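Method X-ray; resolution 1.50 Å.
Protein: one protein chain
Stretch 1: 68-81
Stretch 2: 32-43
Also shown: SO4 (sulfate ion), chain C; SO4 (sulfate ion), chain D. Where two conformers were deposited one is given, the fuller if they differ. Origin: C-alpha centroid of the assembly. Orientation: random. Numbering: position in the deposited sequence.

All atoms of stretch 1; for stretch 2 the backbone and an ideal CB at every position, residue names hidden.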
ATOM      1  N   ARG A  68       4.953  -7.309   5.315  0.51 13.42           N
ATOM      2  CA  ARG A  68       5.682  -6.736   4.189  0.51 14.81           C
ATOM      3  C   ARG A  68       4.945  -7.106   2.914  0.51 14.85           C
ATOM      4  O   ARG A  68       4.762  -8.293   2.628  0.51 18.44           O
ATOM      5  CB  ARG A  68       7.124  -7.251   4.160  0.51 17.90           C
ATOM      6  CG  ARG A  68       7.998  -6.658   3.075  0.51 16.69           C
ATOM      7  CD  ARG A  68       9.333  -7.395   3.042  0.51 24.44           C
ATOM      8  NE  ARG A  68      10.161  -7.007   1.906  0.51 26.04           N
ATOM      9  CZ  ARG A  68      11.277  -6.292   1.998  0.51 33.49           C
ATOM     10  NH1 ARG A  68      11.962  -5.991   0.902  0.51 32.05           N
ATOM     11  NH2 ARG A  68      11.713  -5.879   3.183  0.51 32.54           N
ATOM     12  N   VAL A  69       4.505  -6.096   2.161  1.00 13.30           N
ATOM     13  CA  VAL A  69       3.696  -6.363   0.969  1.00 13.75           C
ATOM     14  C   VAL A  69       4.201  -5.522  -0.196  1.00 12.71           C
ATOM     15  O   VAL A  69       4.706  -4.408  -0.011  1.00 12.68           O
ATOM     16  CB  VAL A  69       2.184  -6.081   1.211  1.00 13.57           C
ATOM     17  CG1 VAL A  69       1.662  -6.846   2.445  1.00 15.02           C
ATOM     18  CG2 VAL A  69       1.909  -4.590   1.366  1.00 15.33           C
ATOM     19  N   PRO A  70       4.059  -6.028  -1.417  1.00 13.01           N
ATOM     20  CA  PRO A  70       4.526  -5.281  -2.587  1.00 12.72           C
ATOM     21  C   PRO A  70       3.619  -4.115  -2.953  1.00 11.35           C
ATOM     22  O   PRO A  70       2.397  -4.185  -2.847  1.00 12.32           O
ATOM     23  CB  PRO A  70       4.515  -6.338  -3.698  1.00 13.63           C
ATOM     24  CG  PRO A  70       3.446  -7.294  -3.267  1.00 13.77           C
ATOM     25  CD  PRO A  70       3.576  -7.370  -1.770  1.00 13.46           C
ATOM     26  N   VAL A  71       4.248  -3.047  -3.444  1.00 11.30           N
ATOM     27  CA  VAL A  71       3.512  -1.959  -4.085  1.00 12.26           C
ATOM     28  C   VAL A  71       3.043  -2.438  -5.450  1.00 15.15           C
ATOM     29  O   VAL A  71       3.856  -2.798  -6.308  1.00 14.96           O
ATOM     30  CB  VAL A  71       4.385  -0.707  -4.230  1.00 11.02           C
ATOM     31  CG1 VAL A  71       3.637   0.363  -5.013  1.00 13.43           C
ATOM     32  CG2 VAL A  71       4.848  -0.203  -2.862  1.00 14.05           C
ATOM     33  N   ARG A  72       1.734  -2.415  -5.674  1.00 12.01           N
ATOM     34  CA  ARG A  72       1.174  -2.854  -6.945  1.00 10.84           C
ATOM     35  C   ARG A  72       0.170  -1.877  -7.530  1.00 13.09           C
ATOM     36  O   ARG A  72      -0.328  -2.113  -8.635  1.00 15.30           O
ATOM     37  CB  ARG A  72       0.490  -4.218  -6.790  1.00 13.68           C
ATOM     38  CG  ARG A  72       1.418  -5.297  -6.290  1.00 14.66           C
ATOM     39  CD  ARG A  72       1.541  -6.404  -7.296  1.00 27.56           C
ATOM     40  NE  ARG A  72       2.357  -7.525  -6.833  1.00 25.95           N
ATOM     41  CZ  ARG A  72       3.642  -7.691  -7.120  1.00 28.33           C
ATOM     42  NH1 ARG A  72       4.286  -6.803  -7.864  1.00 32.75           N
ATOM     43  NH2 ARG A  72       4.284  -8.761  -6.668  1.00 26.93           N
ATOM     44  N   ASP A  73      -0.149  -0.794  -6.836  1.00 11.39           N
ATOM     45  CA  ASP A  73      -1.270   0.023  -7.274  1.00 12.24           C
ATOM     46  C   ASP A  73      -1.106   1.420  -6.699  1.00 12.01           C
ATOM     47  O   ASP A  73      -0.263   1.667  -5.831  1.00 11.27           O
ATOM     48  CB  ASP A  73      -2.587  -0.618  -6.830  1.00 10.24           C
ATOM     49  CG  ASP A  73      -3.781  -0.269  -7.719  1.00 12.26           C
ATOM     50  OD1 ASP A  73      -3.676   0.567  -8.635  1.00 13.67           O
ATOM     51  OD2 ASP A  73      -4.863  -0.838  -7.445  1.00 13.10           O
ATOM     52  N   LYS A  74      -1.932   2.326  -7.209  1.00 10.72           N
ATOM     53  CA  LYS A  74      -1.965   3.728  -6.826  1.00 14.27           C
ATOM     54  C   LYS A  74      -3.308   4.019  -6.180  1.00 14.54           C
ATOM     55  O   LYS A  74      -4.338   3.527  -6.640  1.00 17.19           O
ATOM     56  CB  LYS A  74      -1.772   4.612  -8.059  1.00 15.51           C
ATOM     57  CG  LYS A  74      -1.828   6.123  -7.842  1.00 18.51           C
ATOM     58  CD  LYS A  74      -1.343   6.783  -9.125  1.00 22.29           C
ATOM     59  CE  LYS A  74      -1.713   8.234  -9.248  1.00 35.71           C
ATOM     60  NZ  LYS A  74      -1.331   8.666 -10.624  1.00 29.73           N
ATOM     61  N   CYS A  75      -3.299   4.823  -5.114  1.00 14.37           N
ATOM     62  CA  CYS A  75      -4.520   5.277  -4.456  1.00 13.91           C
ATOM     63  C   CYS A  75      -4.687   6.760  -4.752  1.00 17.19           C
ATOM     64  O   CYS A  75      -4.046   7.600  -4.096  1.00 19.12           O
ATOM     65  CB  CYS A  75      -4.434   5.026  -2.949  1.00 19.22           C
ATOM     66  SG  CYS A  75      -5.889   5.575  -2.046  1.00 22.52           S
ATOM     67  N   PRO A  76      -5.505   7.139  -5.740  1.00 18.39           N
ATOM     68  CA  PRO A  76      -5.618   8.566  -6.081  1.00 19.66           C
ATOM     69  C   PRO A  76      -6.253   9.409  -4.989  1.00 18.85           C
ATOM     70  O   PRO A  76      -5.971  10.612  -4.912  1.00 23.36           O
ATOM     71  CB  PRO A  76      -6.490   8.559  -7.348  1.00 25.87           C
ATOM     72  CG  PRO A  76      -6.395   7.174  -7.877  1.00 32.83           C
ATOM     73  CD  PRO A  76      -6.240   6.287  -6.687  1.00 24.13           C
ATOM     74  N   SER A  77      -7.100   8.833  -4.149  1.00 16.50           N
ATOM     75  CA  SER A  77      -7.810   9.616  -3.143  1.00 20.42           C
ATOM     76  C   SER A  77      -7.113   9.623  -1.791  1.00 26.26           C
ATOM     77  O   SER A  77      -7.603  10.270  -0.857  1.00 27.60           O
ATOM     78  CB  SER A  77      -9.231   9.080  -2.979  1.00 30.05           C
ATOM     79  OG  SER A  77      -9.199   7.722  -2.580  1.00 35.69           O
ATOM     80  N   CYS A  78      -5.998   8.920  -1.658  1.00 15.44           N
ATOM     81  CA  CYS A  78      -5.315   8.826  -0.378  1.00 17.36           C
ATOM     82  C   CYS A  78      -4.406  10.021  -0.171  1.00 15.68           C
ATOM     83  O   CYS A  78      -3.673  10.423  -1.075  1.00 18.79           O
ATOM     84  CB  CYS A  78      -4.452   7.565  -0.305  1.00 16.43           C
ATOM     85  SG  CYS A  78      -5.300   5.994  -0.126  1.00 20.95           S
ATOM     86  N   ASP A  79      -4.445  10.588   1.037  0.64 16.39           N
ATOM     87  CA  ASP A  79      -3.451  11.589   1.390  0.64 18.04           C
ATOM     88  C   ASP A  79      -2.095  10.917   1.606  0.64 16.72           C
ATOM     89  O   ASP A  79      -1.968   9.684   1.623  0.64 13.83           O
ATOM     90  CB  ASP A  79      -3.873  12.365   2.640  0.64 20.32           C
ATOM     91  CG  ASP A  79      -3.331  13.804   2.661  0.64 23.39           C
ATOM     92  OD1 ASP A  79      -2.448  14.149   1.847  0.64 21.99           O
ATOM     93  OD2 ASP A  79      -3.802  14.601   3.499  0.64 29.88           O
ATOM     94  N   ARG A  80      -1.087  11.764   1.821  1.00 15.44           N
ATOM     95  CA  ARG A  80       0.314  11.355   1.749  1.00 14.74           C
ATOM     96  C   ARG A  80       0.678  10.107   2.558  1.00 14.36           C
ATOM     97  O   ARG A  80       1.472   9.271   2.099  1.00 14.63           O
ATOM     98  CB  ARG A  80       1.146  12.545   2.211  1.00 17.27           C
ATOM     99  CG  ARG A  80       2.602  12.383   2.031  1.00 18.14           C
ATOM    100  CD  ARG A  80       3.305  13.662   2.464  1.00 14.53           C
ATOM    101  NE  ARG A  80       4.722  13.423   2.590  1.00 14.50           N
ATOM    102  CZ  ARG A  80       5.303  12.972   3.695  1.00 15.47           C
ATOM    103  NH1 ARG A  80       4.569  12.723   4.782  1.00 15.67           N
ATOM    104  NH2 ARG A  80       6.609  12.772   3.712  1.00 17.77           N
ATOM    105  N   THR A  81       0.168   9.976   3.781  1.00 12.64           N
ATOM    106  CA  THR A  81       0.566   8.840   4.608  1.00 12.53           C
ATOM    107  C   THR A  81      -0.555   7.829   4.788  1.00 14.34           C
ATOM    108  O   THR A  81      -0.446   6.938   5.639  1.00 15.11           O
ATOM    109  CB  THR A  81       1.076   9.295   5.972  1.00 18.78           C
ATOM    110  OG1 THR A  81       0.030   9.987   6.649  1.00 18.37           O
ATOM    111  CG2 THR A  81       2.316  10.210   5.817  1.00 16.81           C
ATOM    112  N   UNK A  32      -4.670 -11.398  -2.440  1.00 16.32           N
ATOM    113  CA  UNK A  32      -3.235 -11.190  -2.545  1.00 17.03           C
ATOM    114  C   UNK A  32      -2.810 -10.070  -1.614  1.00 16.62           C
ATOM    115  O   UNK A  32      -3.532  -9.076  -1.461  1.00 16.24           O
ATOM    116  CB  UNK A  32      -2.833 -10.874  -3.987  1.00 17.03           C
ATOM    117  N   UNK A  33      -1.634 -10.231  -1.006  1.00 15.88           N
ATOM    118  CA  UNK A  33      -1.021  -9.163  -0.218  1.00 14.66           C
ATOM    119  C   UNK A  33      -0.431  -8.112  -1.153  1.00 14.66           C
ATOM    120  O   UNK A  33       0.445  -8.422  -1.970  1.00 17.18           O
ATOM    121  CB  UNK A  33       0.057  -9.721   0.713  1.00 14.66           C
ATOM    122  N   UNK A  34      -0.878  -6.866  -1.015  1.00 11.52           N
ATOM    123  CA  UNK A  34      -0.310  -5.778  -1.800  1.00 12.15           C
ATOM    124  C   UNK A  34      -0.762  -4.466  -1.179  1.00 11.52           C
ATOM    125  O   UNK A  34      -1.602  -4.442  -0.279  1.00 11.81           O
ATOM    126  CB  UNK A  34      -0.727  -5.869  -3.269  1.00 12.15           C
ATOM    127  N   UNK A  35      -0.209  -3.369  -1.684  1.00 11.67           N
ATOM    128  CA  UNK A  35      -0.612  -2.049  -1.222  1.00 11.65           C
ATOM    129  C   UNK A  35      -0.787  -1.121  -2.416  1.00 13.47           C
ATOM    130  O   UNK A  35      -0.076  -1.222  -3.425  1.00 11.87           O
ATOM    131  CB  UNK A  35       0.413  -1.479  -0.239  1.00 11.65           C
ATOM    132  N   UNK A  36      -1.760  -0.220  -2.286  1.00 12.51           N
ATOM    133  CA  UNK A  36      -1.930   0.932  -3.168  1.00 11.14           C
ATOM    134  C   UNK A  36      -1.370   2.157  -2.464  1.00 11.99           C
ATOM    135  O   UNK A  36      -1.772   2.470  -1.333  1.00 12.41           O
ATOM    136  CB  UNK A  36      -3.399   1.138  -3.544  1.00 11.14           C
ATOM    137  N   UNK A  37      -0.418   2.818  -3.114  1.00 12.69           N
ATOM    138  CA  UNK A  37       0.351   3.924  -2.547  1.00 12.03           C
ATOM    139  C   UNK A  37      -0.273   5.259  -2.950  1.00 12.86           C
ATOM    140  O   UNK A  37      -0.668   5.437  -4.112  1.00 13.38           O
ATOM    141  CB  UNK A  37       1.810   3.857  -3.002  1.00 12.03           C
ATOM    142  N   UNK A  38      -0.381   6.217  -2.027  1.00 12.01           N
ATOM    143  CA  UNK A  38      -0.981   7.520  -2.358  1.00 11.75           C
ATOM    144  C   UNK A  38      -0.328   8.195  -3.554  1.00 10.77           C
ATOM    145  O   UNK A  38       0.888   8.114  -3.759  1.00 13.72           O
ATOM    146  CB  UNK A  38      -0.896   8.454  -1.149  1.00 11.75           C
ATOM    147  N   UNK A  39      -1.160   8.936  -4.299  1.00 15.15           N
ATOM    148  CA  UNK A  39      -0.732   9.517  -5.566  1.00 17.05           C
ATOM    149  C   UNK A  39       0.450  10.463  -5.401  1.00 14.91           C
ATOM    150  O   UNK A  39       1.244  10.612  -6.332  1.00 17.23           O
ATOM    151  CB  UNK A  39      -1.899  10.260  -6.220  1.00 17.05           C
ATOM    152  N   UNK A  40       0.607  11.083  -4.231  1.00 15.11           N
ATOM    153  CA  UNK A  40       1.672  12.069  -4.057  1.00 17.15           C
ATOM    154  C   UNK A  40       3.069  11.471  -4.190  1.00 14.56           C
ATOM    155  O   UNK A  40       4.036  12.222  -4.381  1.00 17.17           O
ATOM    156  CB  UNK A  40       1.535  12.740  -2.689  1.00 17.15           C
ATOM    157  N   UNK A  41       3.201  10.146  -4.138  1.00 13.87           N
ATOM    158  CA  UNK A  41       4.495   9.500  -4.275  1.00 13.21           C
ATOM    159  C   UNK A  41       4.819   9.101  -5.704  1.00 14.68           C
ATOM    160  O   UNK A  41       5.957   8.708  -5.971  1.00 14.98           O
ATOM    161  CB  UNK A  41       4.550   8.263  -3.376  1.00 13.21           C
ATOM    162  N   UNK A  42       3.850   9.183  -6.615  1.00 14.06           N
ATOM    163  CA  UNK A  42       4.054   8.763  -7.992  1.00 14.01           C
ATOM    164  C   UNK A  42       4.680   9.902  -8.789  1.00 18.49           C
ATOM    165  O   UNK A  42       4.343  11.074  -8.589  1.00 20.77           O
ATOM    166  CB  UNK A  42       2.734   8.320  -8.626  1.00 14.01           C
ATOM    167  N   UNK A  43       5.617   9.547  -9.678  1.00 15.24           N
ATOM    168  CA  UNK A  43       6.441  10.557 -10.346  1.00 18.04           C
ATOM    169  C   UNK A  43       6.414  10.466 -11.861  1.00 20.89           C
ATOM    170  O   UNK A  43       6.467  11.505 -12.527  1.00 23.14           O
ATOM    171  CB  UNK A  43       7.889  10.439  -9.866  1.00 18.04           C
TER
HETATM  172  S   SO4 C 201       6.719  12.473   7.618  1.00 33.33           S
HETATM  173  O1  SO4 C 201       7.509  12.211   8.819  1.00 46.85           O
HETATM  174  O2  SO4 C 201       6.024  13.745   7.791  1.00 50.16           O
HETATM  175  O3  SO4 C 201       7.575  12.540   6.441  1.00 36.03           O
HETATM  176  O4  SO4 C 201       5.705  11.438   7.431  1.00 39.49           O
HETATM  177  S   SO4 D 202      -7.487  10.819   3.632  1.00 39.14           S
HETATM  178  O1  SO4 D 202      -6.881  10.978   4.953  1.00 48.32           O
HETATM  179  O2  SO4 D 202      -8.754  10.099   3.742  1.00 43.26           O
HETATM  180  O3  SO4 D 202      -6.562  10.081   2.762  1.00 23.03           O
HETATM  181  O4  SO4 D 202      -7.712  12.144   3.052  1.00 35.48           O

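Position 32 precedes the pairing, and its ideal CB has nothing of stretch 1 within 5.5 Å. Almost any side chain would serve; the residue is Gln-32, bonded elsewhere in the structure.

At position 33 the CA-to-CB bond points sideways, and the ideal CB lies 3.7 Å from Val-69 CG1. A small or medium side chain, polar or not, could pack its first carbon there and turn its end aside. Asp-33 does so: its CB touches the valine, while OD2 joins Arg-68 O through a water, its own link to that water being weak.

Position 34 has extended backbone angles, and its ideal CB is 3.7 Å from Arg-72 CG and 3.6 Å from Pro-70 O. With these as the nearest atoms an aliphatic group suits, though an acceptor reaching the Arg-72 guanidinium would also be possible. Leu-34 lays its CB against Arg-72 CG.

From 35 the chain runs parallel to stretch 1. The NH of 35 reaches Pro-70 O (N to O, 3.0 Å), and its carbonyl O receives Arg-72 N at 3.1 Å and, weakly, Asp-73 N at 3.4 Å; this sharing accompanies a bulge. The ideal CB sits 3.8 Å from Val-69 CG2, on the face that carries Val-71. A beta-branched aliphatic fits both strand and neighbours: Val-35 places CG1 3.8 Å from Val-71 CG2.

Position 36 points to the other face, with Asp-73 CB 3.8 Å and Cys-75 N 4.0 Å from the ideal CB. A small apolar residue packs well against Asp-73 CB, though stretch 1 alone would also allow a somewhat larger one. Ala-36 is the residue found.

Position 37 returns to the face of Val-71 and Lys-74. Its N donates to Asp-73 O (3.0 Å) and its O accepts from Cys-75 N (2.9 Å). With Val-71 CG1 4.4 Å from the ideal CB, valine, isoleucine or leucine would be plausible; Ile-37 brings CG1 to 3.7 Å from Val-71 CG1.

At 38 phi is -54°, the N has no partner in stretch 1, and the ideal CB crowds Asp-79 O at 3.2 Å. Proline is well suited, and Pro-38 packs CB 3.9 Å from Cys-78 CB, beside the Cys-75–Cys-78 disulfide.

Position 39 begins a 3-10 segment; its CB points toward stretch 1, 3.6 Å from Lys-74 CE and 4.1 Å from Pro-76 CA. A small apolar group fits: Ala-39, whose N bonds weakly to Cys-75 O.

The ideal CB of position 40 is 4.8 Å from Arg-80 CA, a looser place that tolerates many residues; it is Ala-40.

At 41 the ideal CB is remote, but Arg-80 offers a carbonyl and a guanidinium, inviting a long donor or an aromatic. Trp-41 is both: NE1 donates to Arg-80 O (2.9 Å), while CZ2 lies over the guanidinium.

Position 42 points toward the Lys-74 chain, 4.4 Å from its CD to the ideal CB. A broad flat group could cover those methylenes. Trp-42 does, with Lys-74 CG over its five-membered ring, and NE1 bonds Ile-37 O at 3.0 Å.

Position 43 is out of reach; it is Thr-43.

Stretch 2 32-43: QDLVAIPAAWWT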
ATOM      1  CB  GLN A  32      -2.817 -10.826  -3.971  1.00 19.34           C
ATOM      2  CG  GLN A  32      -3.047 -11.935  -4.967  1.00 21.36           C
ATOM      3  CD  GLN A  32      -2.767 -11.484  -6.379  1.00 23.75           C
ATOM      4  OE1 GLN A  32      -2.953 -10.309  -6.727  1.00 20.41           O
ATOM      5  NE2 GLN A  32      -2.303 -12.414  -7.207  1.00 38.27           N
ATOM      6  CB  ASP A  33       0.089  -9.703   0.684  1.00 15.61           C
ATOM      7  CG  ASP A  33      -0.426 -10.464   1.875  1.00 20.95           C
ATOM      8  OD1 ASP A  33      -1.633 -10.383   2.176  1.00 23.06           O
ATOM      9  OD2 ASP A  33       0.404 -11.135   2.535  1.00 31.18           O
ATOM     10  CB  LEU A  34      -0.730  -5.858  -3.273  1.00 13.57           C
ATOM     11  CG  LEU A  34      -2.229  -5.960  -3.570  1.00 14.12           C
ATOM     12  CD1 LEU A  34      -2.927  -4.609  -3.607  1.00 16.11           C
ATOM     13  CD2 LEU A  34      -2.414  -6.685  -4.895  1.00 17.94           C
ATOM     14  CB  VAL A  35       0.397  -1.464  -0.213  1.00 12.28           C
ATOM     15  CG1 VAL A  35       1.721  -1.204  -0.865  1.00 12.27           C
ATOM     16  CG2 VAL A  35      -0.145  -0.173   0.423  1.00 12.35           C
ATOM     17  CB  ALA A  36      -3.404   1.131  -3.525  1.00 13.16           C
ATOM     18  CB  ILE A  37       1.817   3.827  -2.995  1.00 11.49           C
ATOM     19  CG1 ILE A  37       2.485   2.610  -2.354  1.00 12.91           C
ATOM     20  CG2 ILE A  37       2.603   5.131  -2.725  1.00 12.40           C
ATOM     21  CD1 ILE A  37       2.549   2.653  -0.837  1.00 14.24           C
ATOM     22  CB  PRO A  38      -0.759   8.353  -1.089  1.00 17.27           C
ATOM     23  CG  PRO A  38      -0.470   7.401  -0.026  1.00 16.23           C
ATOM     24  CD  PRO A  38      -0.056   6.083  -0.600  1.00 12.80           C
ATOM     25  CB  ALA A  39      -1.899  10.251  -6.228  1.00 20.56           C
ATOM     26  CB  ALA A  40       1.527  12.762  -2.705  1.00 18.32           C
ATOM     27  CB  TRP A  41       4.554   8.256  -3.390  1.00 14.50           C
ATOM     28  CG  TRP A  41       4.368   8.579  -1.945  1.00 13.16           C
ATOM     29  CD1 TRP A  41       3.229   8.434  -1.203  1.00 16.33           C
ATOM     30  CD2 TRP A  41       5.360   9.119  -1.067  1.00 12.12           C
ATOM     31  NE1 TRP A  41       3.455   8.863   0.091  1.00 13.03           N
ATOM     32  CE2 TRP A  41       4.754   9.291   0.194  1.00 12.44           C
ATOM     33  CE3 TRP A  41       6.699   9.492  -1.230  1.00 14.67           C
ATOM     34  CZ2 TRP A  41       5.455   9.805   1.293  1.00 13.29           C
ATOM     35  CZ3 TRP A  41       7.387   9.991  -0.137  1.00 15.34           C
ATOM     36  CH2 TRP A  41       6.766  10.143   1.103  1.00 18.23           C
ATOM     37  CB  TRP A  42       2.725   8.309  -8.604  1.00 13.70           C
ATOM     38  CG  TRP A  42       2.223   7.058  -7.908  1.00 13.46           C
ATOM     39  CD1 TRP A  42       1.746   6.969  -6.620  1.00 14.10           C
ATOM     40  CD2 TRP A  42       2.210   5.717  -8.431  1.00 14.15           C
ATOM     41  NE1 TRP A  42       1.420   5.658  -6.321  1.00 14.16           N
ATOM     42  CE2 TRP A  42       1.699   4.875  -7.414  1.00 14.73           C
ATOM     43  CE3 TRP A  42       2.570   5.146  -9.663  1.00 13.62           C
ATOM     44  CZ2 TRP A  42       1.549   3.505  -7.587  1.00 15.40           C
ATOM     45  CZ3 TRP A  42       2.413   3.782  -9.832  1.00 15.04           C
ATOM     46  CH2 TRP A  42       1.911   2.973  -8.792  1.00 16.12           C
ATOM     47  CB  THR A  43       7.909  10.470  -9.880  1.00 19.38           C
ATOM     48  OG1 THR A  43       8.383   9.117  -9.968  1.00 20.69           O
ATOM     49  CG2 THR A  43       8.040  10.962  -8.451  1.00 19.56           C
TER
HETATM   50  O   HOH W   1       3.586 -10.419   1.396  1.00 33.74           O
HETATM   51  O   HOH W   2      -1.434  11.695  -2.128  1.00 25.28           O
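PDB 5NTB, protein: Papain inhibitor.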